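Predicted acetamidase/formamidase (PDB 3TKK) probably hydrolyses carbon-nitrogen bonds of linear amides, as expected for an acetamidase/formamidase, and carries a zinc and a calcium ion side by side. Local coordinates at residues 30-35 and 205-210; 131-136 and 184-189; 138-143 and 177-182; 158-163 and 284-289. One frame throughout, in Å; residues are numbered along the deposited sequence.

Contact 1. Residues 30-35 and 205-210; sequences DELEVE and VLLEVE
The carboxylates of E31 and E208 are the flat groups here, and they do not stack: their planes are turned 72° apart. E31 OE2 lies 4.6 Å from E208 OE1, and K82 makes a salt bridge to each of these two like charges. Nearer the backbone, E31 CG leans on E208 CB. Further along this face L206, its CG anti to the backbone N (chi1 -177°), brings CD1 to 3.8 Å from E33 CG, while the carboxylate of E33 pairs with K204. The other face is apolar. L207 has CG wedged between its N and carbonyl carbon (chi1 55°), which sets CD1 4.0 Å from L32 CD1 and CD2 4.1 Å from V34 CG2; L182 packs against this same patch. Between the two faces the backbones exchange bonds both ways, V34 N reaching V205 O at 2.7 Å and L32 N reaching L207 O at 2.9 Å, each pair with its return bond. A last one joins V209 N to D30 O at 3.1 Å. This is an antiparallel pair inside a mixed sheet, strand 31-36 between 4-7 and 203-212, with one face of L206 and glutamates salt-bridged to lysines, and one apolar face laid against a second sheet.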
loop_
_atom_site.group_PDB
_atom_site.type_symbol
_atom_site.label_atom_id
_atom_site.label_comp_id
_atom_site.label_asym_id
_atom_site.label_seq_id
_atom_site.Cartn_x
_atom_site.Cartn_y
_atom_site.Cartn_z
ATOM N N ASP A 30 -9.415 -10.460 -30.415
ATOM C CA ASP A 30 -8.202 -10.439 -31.305
ATOM C C ASP A 30 -7.004 -10.151 -30.374
ATOM O O ASP A 30 -7.180 -9.498 -29.290
ATOM C CB ASP A 30 -8.247 -9.259 -32.309
ATOM C CG ASP A 30 -9.070 -9.567 -33.533
ATOM O OD1 ASP A 30 -9.358 -10.698 -33.769
ATOM O OD2 ASP A 30 -9.460 -8.610 -34.235
ATOM N N GLU A 31 -5.811 -10.535 -30.831
ATOM C CA GLU A 31 -4.614 -10.293 -30.084
ATOM C C GLU A 31 -3.803 -9.205 -30.801
ATOM O O GLU A 31 -3.868 -9.140 -31.994
ATOM C CB GLU A 31 -3.778 -11.577 -30.105
ATOM C CG GLU A 31 -4.105 -12.541 -28.973
ATOM C CD GLU A 31 -3.108 -13.703 -28.853
ATOM O OE1 GLU A 31 -2.472 -14.153 -29.821
ATOM O OE2 GLU A 31 -2.947 -14.171 -27.755
ATOM N N LEU A 32 -2.993 -8.447 -30.078
ATOM C CA LEU A 32 -1.987 -7.578 -30.653
ATOM C C LEU A 32 -0.639 -7.687 -29.945
ATOM O O LEU A 32 -0.648 -7.647 -28.734
ATOM C CB LEU A 32 -2.416 -6.101 -30.469
ATOM C CG LEU A 32 -3.621 -5.736 -31.316
ATOM C CD1 LEU A 32 -4.944 -5.588 -30.452
ATOM C CD2 LEU A 32 -3.322 -4.399 -32.034
ATOM N N GLU A 33 0.472 -7.614 -30.685
ATOM C CA GLU A 33 1.794 -7.322 -30.114
ATOM C C GLU A 33 2.063 -5.891 -30.371
ATOM O O GLU A 33 2.107 -5.435 -31.581
ATOM C CB GLU A 33 2.949 -8.107 -30.804
ATOM C CG GLU A 33 2.686 -9.558 -30.899
ATOM C CD GLU A 33 3.980 -10.406 -31.296
ATOM O OE1 GLU A 33 5.128 -9.946 -30.981
ATOM O OE2 GLU A 33 3.848 -11.538 -31.876
ATOM N N VAL A 34 2.162 -5.165 -29.271
ATOM C CA VAL A 34 2.174 -3.746 -29.310
ATOM C C VAL A 34 3.595 -3.255 -28.937
ATOM O O VAL A 34 4.045 -3.491 -27.821
ATOM C CB VAL A 34 1.169 -3.193 -28.358
ATOM C CG1 VAL A 34 1.121 -1.595 -28.395
ATOM C CG2 VAL A 34 -0.321 -3.653 -28.696
ATOM N N GLU A 35 4.309 -2.577 -29.867
ATOM C CA GLU A 35 5.632 -1.982 -29.561
ATOM C C GLU A 35 5.495 -0.585 -28.957
ATOM O O GLU A 35 4.665 0.220 -29.425
ATOM C CB GLU A 35 6.350 -1.828 -30.923
ATOM C CG GLU A 35 7.727 -1.206 -30.883
ATOM C CD GLU A 35 8.260 -1.010 -32.348
ATOM O OE1 GLU A 35 7.822 -0.103 -33.096
ATOM O OE2 GLU A 35 9.095 -1.815 -32.753
ATOM N N VAL A 205 4.434 -5.633 -25.906
ATOM C CA VAL A 205 3.393 -6.202 -25.007
ATOM C C VAL A 205 2.513 -7.083 -25.914
ATOM O O VAL A 205 1.936 -6.554 -26.939
ATOM C CB VAL A 205 2.486 -5.104 -24.398
ATOM C CG1 VAL A 205 1.234 -5.737 -23.634
ATOM C CG2 VAL A 205 3.306 -4.180 -23.482
ATOM N N LEU A 206 2.462 -8.412 -25.634
ATOM C CA LEU A 206 1.387 -9.264 -26.180
ATOM C C LEU A 206 0.107 -9.173 -25.378
ATOM O O LEU A 206 0.076 -9.599 -24.178
ATOM C CB LEU A 206 1.835 -10.746 -26.353
ATOM C CG LEU A 206 0.809 -11.719 -26.976
ATOM C CD1 LEU A 206 0.443 -11.374 -28.411
ATOM C CD2 LEU A 206 1.357 -13.279 -27.042
ATOM N N LEU A 207 -0.955 -8.589 -25.964
ATOM C CA LEU A 207 -2.224 -8.480 -25.236
ATOM C C LEU A 207 -3.411 -8.983 -26.072
ATOM O O LEU A 207 -3.347 -9.182 -27.322
ATOM C CB LEU A 207 -2.522 -7.105 -24.778
ATOM C CG LEU A 207 -2.513 -6.018 -25.853
ATOM C CD1 LEU A 207 -3.789 -6.115 -26.615
ATOM C CD2 LEU A 207 -2.258 -4.586 -25.219
ATOM N N GLU A 208 -4.521 -9.156 -25.385
ATOM C CA GLU A 208 -5.730 -9.570 -26.085
ATOM C C GLU A 208 -6.828 -8.644 -25.610
ATOM O O GLU A 208 -6.756 -8.178 -24.478
ATOM C CB GLU A 208 -6.071 -11.021 -25.756
ATOM C CG GLU A 208 -7.475 -11.311 -26.191
ATOM C CD GLU A 208 -7.935 -12.748 -25.931
ATOM O OE1 GLU A 208 -7.039 -13.628 -25.830
ATOM O OE2 GLU A 208 -9.180 -12.978 -25.826
ATOM N N VAL A 209 -7.793 -8.308 -26.456
ATOM C CA VAL A 209 -8.856 -7.433 -26.060
ATOM C C VAL A 209 -10.184 -8.182 -26.087
ATOM O O VAL A 209 -10.403 -8.970 -26.980
ATOM C CB VAL A 209 -8.982 -6.172 -26.932
ATOM C CG1 VAL A 209 -7.857 -5.152 -26.678
ATOM C CG2 VAL A 209 -9.036 -6.562 -28.497
ATOM N N GLU A 210 -11.087 -7.868 -25.139
ATOM C CA GLU A 210 -12.503 -8.351 -25.185
ATOM C C GLU A 210 -13.483 -7.260 -24.764
ATOM O O GLU A 210 -13.268 -6.619 -23.768
ATOM C CB GLU A 210 -12.717 -9.462 -24.211
ATOM C CG GLU A 210 -12.084 -10.733 -24.674
ATOM C CD GLU A 210 -12.497 -11.909 -23.806
ATOM O OE1 GLU A 210 -13.487 -11.821 -22.972
ATOM O OE2 GLU A 210 -11.830 -12.931 -23.989
#

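Contact 2. Residues 131-136 and 184-189; sequences KPMIGV and DLHALM. With ZN (zinc ion), chain F; CA (calcium ion), chain G.
D184 and H186 belong to the paired zinc and calcium site, and the short strand at M133 and I134, with the corner at G135, lies against them. D184 spans both metals, OD1 at 2.1 Å from the zinc and OD2 at 2.3 Å from the calcium, and water 2 also touches both. H186 NE2 meets the zinc at 2.1 Å, and C39, modified to the sulfinic acid, and E200 are its further protein ligands. On the other side of the imidazole, M133 SD sits at the ring edge and takes a weak hydrogen bond from H186 ND1 at 3.7 Å. Its first torsion, with CG between N and carbonyl carbon (chi1 53°), brings the sulfur there, where M189 CE backs it at 3.7 Å. An alanine at M133 would probably leave ND1 without that acceptor and open a gap beside M189. The backbones of M133 and H186 form a hydrogen-bonded antiparallel pair, M133 N to H186 O and H186 N to M133 O, both 3.0 Å. G135 N adds a bond to D184 O. A carboxylate and a water each bridging zinc and calcium make this a dinuclear metal centre.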
loop_
_atom_site.group_PDB
_atom_site.type_symbol
_atom_site.label_atom_id
_atom_site.label_comp_id
_atom_site.label_asym_id
_atom_site.label_seq_id
_atom_site.Cartn_x
_atom_site.Cartn_y
_atom_site.Cartn_z
ATOM N N LYS A 131 10.841 -6.949 -13.097
ATOM C CA LYS A 131 9.393 -7.213 -12.852
ATOM C C LYS A 131 8.649 -6.291 -13.800
ATOM O O LYS A 131 8.137 -5.250 -13.429
ATOM C CB LYS A 131 9.012 -6.975 -11.382
ATOM C CG LYS A 131 9.709 -8.023 -10.448
ATOM C CD LYS A 131 9.269 -7.552 -9.001
ATOM C CE LYS A 131 9.783 -8.618 -7.929
ATOM N NZ LYS A 131 9.901 -7.809 -6.674
ATOM N N PRO A 132 8.556 -6.691 -15.070
ATOM C CA PRO A 132 8.046 -5.679 -16.092
ATOM C C PRO A 132 6.611 -5.352 -15.917
ATOM O O PRO A 132 5.816 -6.215 -15.522
ATOM C CB PRO A 132 8.140 -6.430 -17.401
ATOM C CG PRO A 132 9.338 -7.323 -17.098
ATOM C CD PRO A 132 9.154 -7.830 -15.689
ATOM N N MET A 133 6.247 -4.094 -16.232
ATOM C CA MET A 133 4.893 -3.720 -15.984
ATOM C C MET A 133 4.603 -2.562 -16.970
ATOM O O MET A 133 5.550 -2.046 -17.630
ATOM C CB MET A 133 4.710 -3.112 -14.535
ATOM C CG MET A 133 5.721 -1.926 -14.229
ATOM S SD MET A 133 5.235 -0.872 -12.844
ATOM C CE MET A 133 3.976 -0.022 -13.655
ATOM N N ILE A 134 3.338 -2.220 -17.079
ATOM C CA ILE A 134 2.973 -1.254 -18.077
ATOM C C ILE A 134 2.519 -0.030 -17.244
ATOM O O ILE A 134 1.563 -0.188 -16.439
ATOM C CB ILE A 134 1.783 -1.734 -18.996
ATOM C CG1 ILE A 134 2.210 -3.028 -19.833
ATOM C CG2 ILE A 134 1.294 -0.404 -19.776
ATOM C CD1 ILE A 134 1.084 -3.966 -20.303
ATOM N N GLY A 135 3.163 1.117 -17.406
ATOM C CA GLY A 135 2.807 2.291 -16.608
ATOM C C GLY A 135 1.598 3.086 -17.142
ATOM O O GLY A 135 0.830 3.647 -16.369
ATOM N N VAL A 136 1.486 3.212 -18.484
ATOM C CA VAL A 136 0.453 4.042 -19.126
ATOM C C VAL A 136 -0.411 3.018 -19.927
ATOM O O VAL A 136 0.078 2.290 -20.821
ATOM C CB VAL A 136 1.091 4.999 -20.048
ATOM C CG1 VAL A 136 0.092 5.596 -21.079
ATOM C CG2 VAL A 136 1.694 6.238 -19.234
ATOM N N ASP A 184 4.932 3.433 -21.801
ATOM C CA ASP A 184 5.678 3.633 -20.541
ATOM C C ASP A 184 5.940 2.411 -19.811
ATOM O O ASP A 184 5.581 2.388 -18.599
ATOM C CB ASP A 184 4.817 4.608 -19.660
ATOM C CG ASP A 184 5.440 4.951 -18.320
ATOM O OD1 ASP A 184 6.630 5.178 -18.265
ATOM O OD2 ASP A 184 4.759 5.080 -17.249
ATOM N N LEU A 185 6.546 1.386 -20.465
ATOM C CA LEU A 185 6.925 0.211 -19.788
ATOM C C LEU A 185 8.055 0.457 -18.790
ATOM O O LEU A 185 8.887 1.401 -19.000
ATOM C CB LEU A 185 7.346 -0.999 -20.737
ATOM C CG LEU A 185 6.493 -1.367 -21.982
ATOM C CD1 LEU A 185 7.099 -2.620 -22.891
ATOM C CD2 LEU A 185 5.105 -1.675 -21.636
ATOM N N HIS A 186 8.079 -0.418 -17.749
ATOM C CA HIS A 186 9.137 -0.310 -16.692
ATOM C C HIS A 186 9.651 -1.698 -16.546
ATOM O O HIS A 186 8.827 -2.581 -16.578
ATOM C CB HIS A 186 8.664 0.160 -15.311
ATOM C CG HIS A 186 8.068 1.531 -15.302
ATOM N ND1 HIS A 186 7.093 1.903 -14.421
ATOM C CD2 HIS A 186 8.349 2.619 -16.033
ATOM C CE1 HIS A 186 6.681 3.122 -14.706
ATOM N NE2 HIS A 186 7.446 3.578 -15.690
ATOM N N ALA A 187 10.969 -1.879 -16.568
ATOM C CA ALA A 187 11.525 -3.199 -16.249
ATOM C C ALA A 187 11.355 -3.580 -14.742
ATOM O O ALA A 187 11.492 -4.762 -14.354
ATOM C CB ALA A 187 13.025 -3.138 -16.546
ATOM N N LEU A 188 11.136 -2.588 -13.912
ATOM C CA LEU A 188 11.049 -2.662 -12.447
ATOM C C LEU A 188 10.550 -1.323 -11.904
ATOM O O LEU A 188 11.040 -0.344 -12.319
ATOM C CB LEU A 188 12.413 -2.812 -11.832
ATOM C CG LEU A 188 12.419 -3.298 -10.353
ATOM C CD1 LEU A 188 11.476 -4.498 -10.039
ATOM C CD2 LEU A 188 13.933 -3.525 -9.909
ATOM N N MET A 189 9.688 -1.362 -10.897
ATOM C CA MET A 189 9.262 -0.107 -10.221
ATOM C C MET A 189 8.647 -0.577 -8.887
ATOM O O MET A 189 7.985 -1.630 -8.824
ATOM C CB MET A 189 8.165 0.633 -11.080
ATOM C CG MET A 189 7.784 2.071 -10.462
ATOM S SD MET A 189 6.214 2.601 -11.158
ATOM C CE MET A 189 5.160 1.596 -10.133
HETATM ZN ZN ZN F . 7.719 5.517 -16.474
HETATM CA CA CA G . 4.558 6.754 -15.645
HETATM O O HOH W 1 7.788 -3.545 -11.525
HETATM O O HOH W 2 6.964 6.654 -14.961
HETATM O O HOH W 3 5.205 8.459 -17.342
HETATM O O HOH W 4 4.964 8.969 -14.651
#

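Contact 3. Residues 138-143 and 177-182; sequences GVAPKE and GALLAL
Positive phi values at A178 (64°) and L179 (67°) bend the chain just ahead of strand 180-186 and present A178 O to V139 and A140. A140 N donates to A178 O at 3.2 Å, nearly in line with the carbonyl, and V139 CB sits 3.3 Å from the same oxygen. Water 5 adds a second grip on A178 O at 2.8 Å and also donates to A140 O at 2.7 Å, so the two chains are clipped together directly and through solvent. V139 keeps CG1 anti to its carbonyl carbon (chi1 -58°), where this methyl meets the A178 methyl; both residues also rest on L77 of strand 76-86. On the other flank A140 CB lies 4.0 Å from L179 CB, and L179 goes on to pack against P65 and F67. Before the chains diverge, G138 and A181 form a hydrogen-bonded antiparallel pair, A181 N to G138 O at 2.9 Å and G138 N to A181 O at 3.0 Å. Between these two grips V139 CA points its hydrogen at L179 O, 3.1 Å away. L180 brings CD1 in over G138 O. No charged side chain takes part: the contact is held by buried backbone groups and one shared water, with apolar side chains filling in around them.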
loop_
_atom_site.group_PDB
_atom_site.type_symbol
_atom_site.label_atom_id
_atom_site.label_comp_id
_atom_site.label_asym_id
_atom_site.label_seq_id
_atom_site.Cartn_x
_atom_site.Cartn_y
_atom_site.Cartn_z
ATOM N N GLY A 138 -4.753 2.832 -21.256
ATOM C CA GLY A 138 -6.057 3.496 -21.084
ATOM C C GLY A 138 -6.878 3.519 -22.350
ATOM O O GLY A 138 -6.413 3.117 -23.438
ATOM N N VAL A 139 -8.083 4.048 -22.240
ATOM C CA VAL A 139 -8.939 4.304 -23.370
ATOM C C VAL A 139 -9.260 5.804 -23.378
ATOM O O VAL A 139 -8.849 6.528 -22.501
ATOM C CB VAL A 139 -10.268 3.553 -23.157
ATOM C CG1 VAL A 139 -10.006 2.047 -22.989
ATOM C CG2 VAL A 139 -11.047 4.166 -21.812
ATOM N N ALA A 140 -9.971 6.252 -24.416
ATOM C CA ALA A 140 -10.282 7.666 -24.514
ATOM C C ALA A 140 -11.335 8.040 -23.477
ATOM O O ALA A 140 -12.277 7.314 -23.240
ATOM C CB ALA A 140 -10.801 8.052 -25.932
ATOM N N PRO A 141 -11.140 9.203 -22.846
ATOM C CA PRO A 141 -12.159 9.752 -22.007
ATOM C C PRO A 141 -13.395 10.192 -22.770
ATOM O O PRO A 141 -13.369 10.406 -24.007
ATOM C CB PRO A 141 -11.504 11.018 -21.368
ATOM C CG PRO A 141 -10.080 11.128 -21.888
ATOM C CD PRO A 141 -9.995 10.108 -23.091
ATOM N N LYS A 142 -14.477 10.388 -22.022
ATOM C CA LYS A 142 -15.746 10.813 -22.616
ATOM C C LYS A 142 -15.552 12.129 -23.336
ATOM O O LYS A 142 -15.887 12.276 -24.473
ATOM C CB LYS A 142 -16.790 10.939 -21.508
ATOM C CG LYS A 142 -18.260 10.893 -21.985
ATOM C CD LYS A 142 -19.114 10.822 -20.676
ATOM C CE LYS A 142 -20.162 11.967 -20.542
ATOM N NZ LYS A 142 -20.311 12.209 -19.049
ATOM N N GLU A 143 -14.907 13.088 -22.724
ATOM C CA GLU A 143 -14.897 14.396 -23.386
ATOM C C GLU A 143 -13.496 15.000 -23.632
ATOM O O GLU A 143 -12.863 14.680 -24.648
ATOM C CB GLU A 143 -15.857 15.358 -22.664
ATOM C CG GLU A 143 -16.192 16.674 -23.474
ATOM C CD GLU A 143 -16.486 16.414 -24.982
ATOM O OE1 GLU A 143 -15.663 16.801 -25.870
ATOM O OE2 GLU A 143 -17.546 15.811 -25.283
ATOM N N GLY A 177 -15.684 2.240 -29.849
ATOM C CA GLY A 177 -14.459 1.538 -30.244
ATOM C C GLY A 177 -13.386 1.620 -29.097
ATOM O O GLY A 177 -12.337 1.120 -29.243
ATOM N N ALA A 178 -13.732 2.275 -27.978
ATOM C CA ALA A 178 -12.936 2.456 -26.768
ATOM C C ALA A 178 -11.666 3.270 -27.040
ATOM O O ALA A 178 -11.310 4.031 -26.208
ATOM C CB ALA A 178 -12.554 1.023 -26.105
ATOM N N LEU A 179 -10.870 2.953 -28.074
ATOM C CA LEU A 179 -9.567 3.646 -28.341
ATOM C C LEU A 179 -8.507 3.362 -27.261
ATOM O O LEU A 179 -8.125 4.222 -26.410
ATOM C CB LEU A 179 -9.783 5.156 -28.510
ATOM C CG LEU A 179 -10.733 5.526 -29.720
ATOM C CD1 LEU A 179 -10.927 7.036 -29.840
ATOM C CD2 LEU A 179 -10.352 5.067 -31.206
ATOM N N LEU A 180 -7.965 2.175 -27.351
ATOM C CA LEU A 180 -6.992 1.753 -26.362
ATOM C C LEU A 180 -5.635 2.197 -26.764
ATOM O O LEU A 180 -5.303 2.077 -27.959
ATOM C CB LEU A 180 -7.053 0.276 -26.259
ATOM C CG LEU A 180 -5.963 -0.473 -25.423
ATOM C CD1 LEU A 180 -6.208 -0.273 -23.841
ATOM C CD2 LEU A 180 -6.031 -1.886 -25.705
ATOM N N ALA A 181 -4.815 2.699 -25.824
ATOM C CA ALA A 181 -3.371 2.973 -26.147
ATOM C C ALA A 181 -2.553 2.644 -24.859
ATOM O O ALA A 181 -3.112 2.627 -23.726
ATOM C CB ALA A 181 -3.071 4.346 -26.563
ATOM N N LEU A 182 -1.316 2.213 -25.108
ATOM C CA LEU A 182 -0.382 1.793 -23.987
ATOM C C LEU A 182 1.068 2.233 -24.198
ATOM O O LEU A 182 1.572 2.377 -25.319
ATOM C CB LEU A 182 -0.566 0.351 -23.515
ATOM C CG LEU A 182 -0.142 -0.689 -24.658
ATOM C CD1 LEU A 182 0.105 -2.011 -24.192
ATOM C CD2 LEU A 182 -1.338 -0.826 -25.506
HETATM O O HOH W 5 -13.204 4.999 -24.374
#

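Contact 4. Residues 158-163 and 284-289; sequences MDTTLI and TARFSL. With CA (calcium ion), chain G.
T160 OG1 is gripped twice: it donates to M158 O at 2.9 Å, 61° out of that carbonyl's plane, and it also bonds to S276 OG. Against this pinned corner lies T284, whose OG1 bonds to S233 and Q277 and whose CG2 is 4.0 Å from T160 OG1 and 3.6 Å from M158 O. Two residues up the strand, R286 starts with CG between N and carbonyl carbon (chi1 65°) and then runs extended to NE, which carries its guanidinium alongside the type I turn T160 to I163. L162 lies over one face of that group, CG 3.8 Å above the plane and displaced toward the rim, with CD1 3.6 Å from R286 NE. T161 OG1 comes obliquely to within 3.8 Å of R286 NH1. Shared neighbours settle the polar ends: D191 forms a salt bridge to R286 NH2 and a hydrogen bond to T161 OG1, S276 OG binds R286 NH1 as well as T160, and Q274 takes NE. A leucine in place of R286 would probably leave D191 without its counter-charge and L162 without the flat group it covers. Beside T160, D159 chelates the calcium with OD1 at 2.3 Å and OD2 at 2.6 Å. With no direct hydrogen bond between the segments, loop and strand are joined by van der Waals contact and third residues bonded to both, and D191 probably stabilises the buried positive charge.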
loop_
_atom_site.group_PDB
_atom_site.type_symbol
_atom_site.label_atom_id
_atom_site.label_comp_id
_atom_site.label_asym_id
_atom_site.label_seq_id
_atom_site.Cartn_x
_atom_site.Cartn_y
_atom_site.Cartn_z
ATOM N N MET A 158 -1.199 5.437 -14.728
ATOM C CA MET A 158 -1.554 4.907 -13.430
ATOM C C MET A 158 -0.364 4.261 -12.656
ATOM O O MET A 158 -0.549 3.982 -11.488
ATOM C CB MET A 158 -2.633 3.838 -13.603
ATOM C CG MET A 158 -3.877 4.240 -14.293
ATOM S SD MET A 158 -5.141 2.937 -14.347
ATOM C CE MET A 158 -4.495 2.085 -15.774
ATOM N N ASP A 159 0.762 3.921 -13.346
ATOM C CA ASP A 159 2.015 3.388 -12.749
ATOM C C ASP A 159 1.659 2.430 -11.652
ATOM O O ASP A 159 2.110 2.528 -10.467
ATOM C CB ASP A 159 2.980 4.458 -12.241
ATOM C CG ASP A 159 3.678 5.251 -13.397
ATOM O OD1 ASP A 159 3.785 4.824 -14.573
ATOM O OD2 ASP A 159 3.893 6.460 -13.185
ATOM N N THR A 160 0.918 1.408 -12.080
ATOM C CA THR A 160 0.489 0.342 -11.197
ATOM C C THR A 160 1.226 -0.988 -11.388
ATOM O O THR A 160 1.142 -1.570 -12.483
ATOM C CB THR A 160 -1.084 0.210 -11.334
ATOM O OG1 THR A 160 -1.710 1.435 -10.820
ATOM C CG2 THR A 160 -1.526 -1.021 -10.540
ATOM N N THR A 161 1.915 -1.530 -10.338
ATOM C CA THR A 161 2.850 -2.577 -10.494
ATOM C C THR A 161 2.058 -3.829 -10.826
ATOM O O THR A 161 2.590 -4.719 -11.461
ATOM C CB THR A 161 3.580 -2.891 -9.078
ATOM O OG1 THR A 161 2.550 -2.837 -8.055
ATOM C CG2 THR A 161 4.727 -1.682 -8.799
ATOM N N LEU A 162 0.776 -3.889 -10.453
ATOM C CA LEU A 162 -0.011 -5.075 -10.792
ATOM C C LEU A 162 -0.153 -5.331 -12.372
ATOM O O LEU A 162 -0.673 -6.350 -12.744
ATOM C CB LEU A 162 -1.438 -4.953 -10.150
ATOM C CG LEU A 162 -1.508 -4.781 -8.581
ATOM C CD1 LEU A 162 -3.027 -4.797 -8.142
ATOM C CD2 LEU A 162 -0.586 -5.887 -7.974
ATOM N N ILE A 163 -0.069 -4.254 -13.210
ATOM C CA ILE A 163 -0.296 -4.429 -14.640
ATOM C C ILE A 163 0.923 -5.044 -15.261
ATOM O O ILE A 163 1.784 -4.304 -15.690
ATOM C CB ILE A 163 -0.720 -3.017 -15.256
ATOM C CG1 ILE A 163 -1.942 -2.577 -14.437
ATOM C CG2 ILE A 163 -1.042 -3.209 -16.827
ATOM C CD1 ILE A 163 -2.668 -1.044 -14.912
ATOM N N THR A 284 -2.249 7.772 -7.555
ATOM C CA THR A 284 -3.061 6.691 -7.901
ATOM C C THR A 284 -2.930 5.678 -6.705
ATOM O O THR A 284 -1.833 5.336 -6.199
ATOM C CB THR A 284 -2.561 6.052 -9.164
ATOM O OG1 THR A 284 -2.664 6.967 -10.255
ATOM C CG2 THR A 284 -3.396 4.829 -9.483
ATOM N N ALA A 285 -4.087 5.146 -6.296
ATOM C CA ALA A 285 -4.171 4.174 -5.274
ATOM C C ALA A 285 -5.031 3.071 -5.718
ATOM O O ALA A 285 -5.684 3.150 -6.778
ATOM C CB ALA A 285 -4.866 4.811 -3.962
ATOM N N ARG A 286 -5.076 2.050 -4.888
ATOM C CA ARG A 286 -5.899 0.967 -5.221
ATOM C C ARG A 286 -6.531 0.291 -4.056
ATOM O O ARG A 286 -6.076 0.473 -2.930
ATOM C CB ARG A 286 -5.147 0.005 -6.092
ATOM C CG ARG A 286 -4.000 -0.672 -5.523
ATOM C CD ARG A 286 -3.102 -1.271 -6.633
ATOM N NE ARG A 286 -2.105 -2.076 -5.905
ATOM C CZ ARG A 286 -0.807 -1.762 -5.754
ATOM N NH1 ARG A 286 -0.255 -0.821 -6.499
ATOM N NH2 ARG A 286 0.000 -2.595 -5.051
ATOM N N PHE A 287 -7.606 -0.462 -4.286
ATOM C CA PHE A 287 -8.100 -1.367 -3.219
ATOM C C PHE A 287 -8.226 -2.821 -3.649
ATOM O O PHE A 287 -8.927 -3.151 -4.598
ATOM C CB PHE A 287 -9.440 -0.831 -2.690
ATOM C CG PHE A 287 -9.926 -1.593 -1.464
ATOM C CD1 PHE A 287 -9.303 -1.389 -0.241
ATOM C CD2 PHE A 287 -11.053 -2.418 -1.529
ATOM C CE1 PHE A 287 -9.675 -2.081 0.896
ATOM C CE2 PHE A 287 -11.441 -3.111 -0.343
ATOM C CZ PHE A 287 -10.811 -2.896 0.865
ATOM N N SER A 288 -7.565 -3.735 -2.936
ATOM C CA SER A 288 -7.364 -5.053 -3.485
ATOM C C SER A 288 -8.047 -6.052 -2.579
ATOM O O SER A 288 -7.807 -6.016 -1.359
ATOM C CB SER A 288 -5.871 -5.270 -3.367
ATOM O OG SER A 288 -5.445 -6.483 -3.834
ATOM N N LEU A 289 -8.761 -7.051 -3.156
ATOM C CA LEU A 289 -9.325 -8.217 -2.450
ATOM C C LEU A 289 -8.810 -9.523 -3.081
ATOM O O LEU A 289 -8.525 -9.572 -4.250
ATOM C CB LEU A 289 -10.848 -8.211 -2.517
ATOM C CG LEU A 289 -11.456 -7.147 -1.611
ATOM C CD1 LEU A 289 -12.842 -6.643 -2.150
ATOM C CD2 LEU A 289 -11.569 -7.763 -0.159
HETATM CA CA CA G . 4.558 6.754 -15.645
HETATM O O HOH W 2 6.964 6.654 -14.961
HETATM O O HOH W 3 5.205 8.459 -17.342
HETATM O O HOH W 4 4.964 8.969 -14.651
#

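From the N terminus, strand 31-36 comes first, and contact 1 closes on it only when 203-212 arrives, some 170 residues later. Within that span, strand 133-138 and the loop after it open contacts 2 and 3, and strand 180-186 closes contact 3 first and then contact 2, so contact 3 sits within contact 2 and both within contact 1. Contact 4 starts inside all three, at 158-163, but ends far beyond them at 284-289, so it crosses each. L182, L185 and V205 pack the two sheets together where contacts 1, 2 and 3 meet. Contacts 2 and 4 share the calcium through D184 and D159, tying the metal centre to the later strand 283-290.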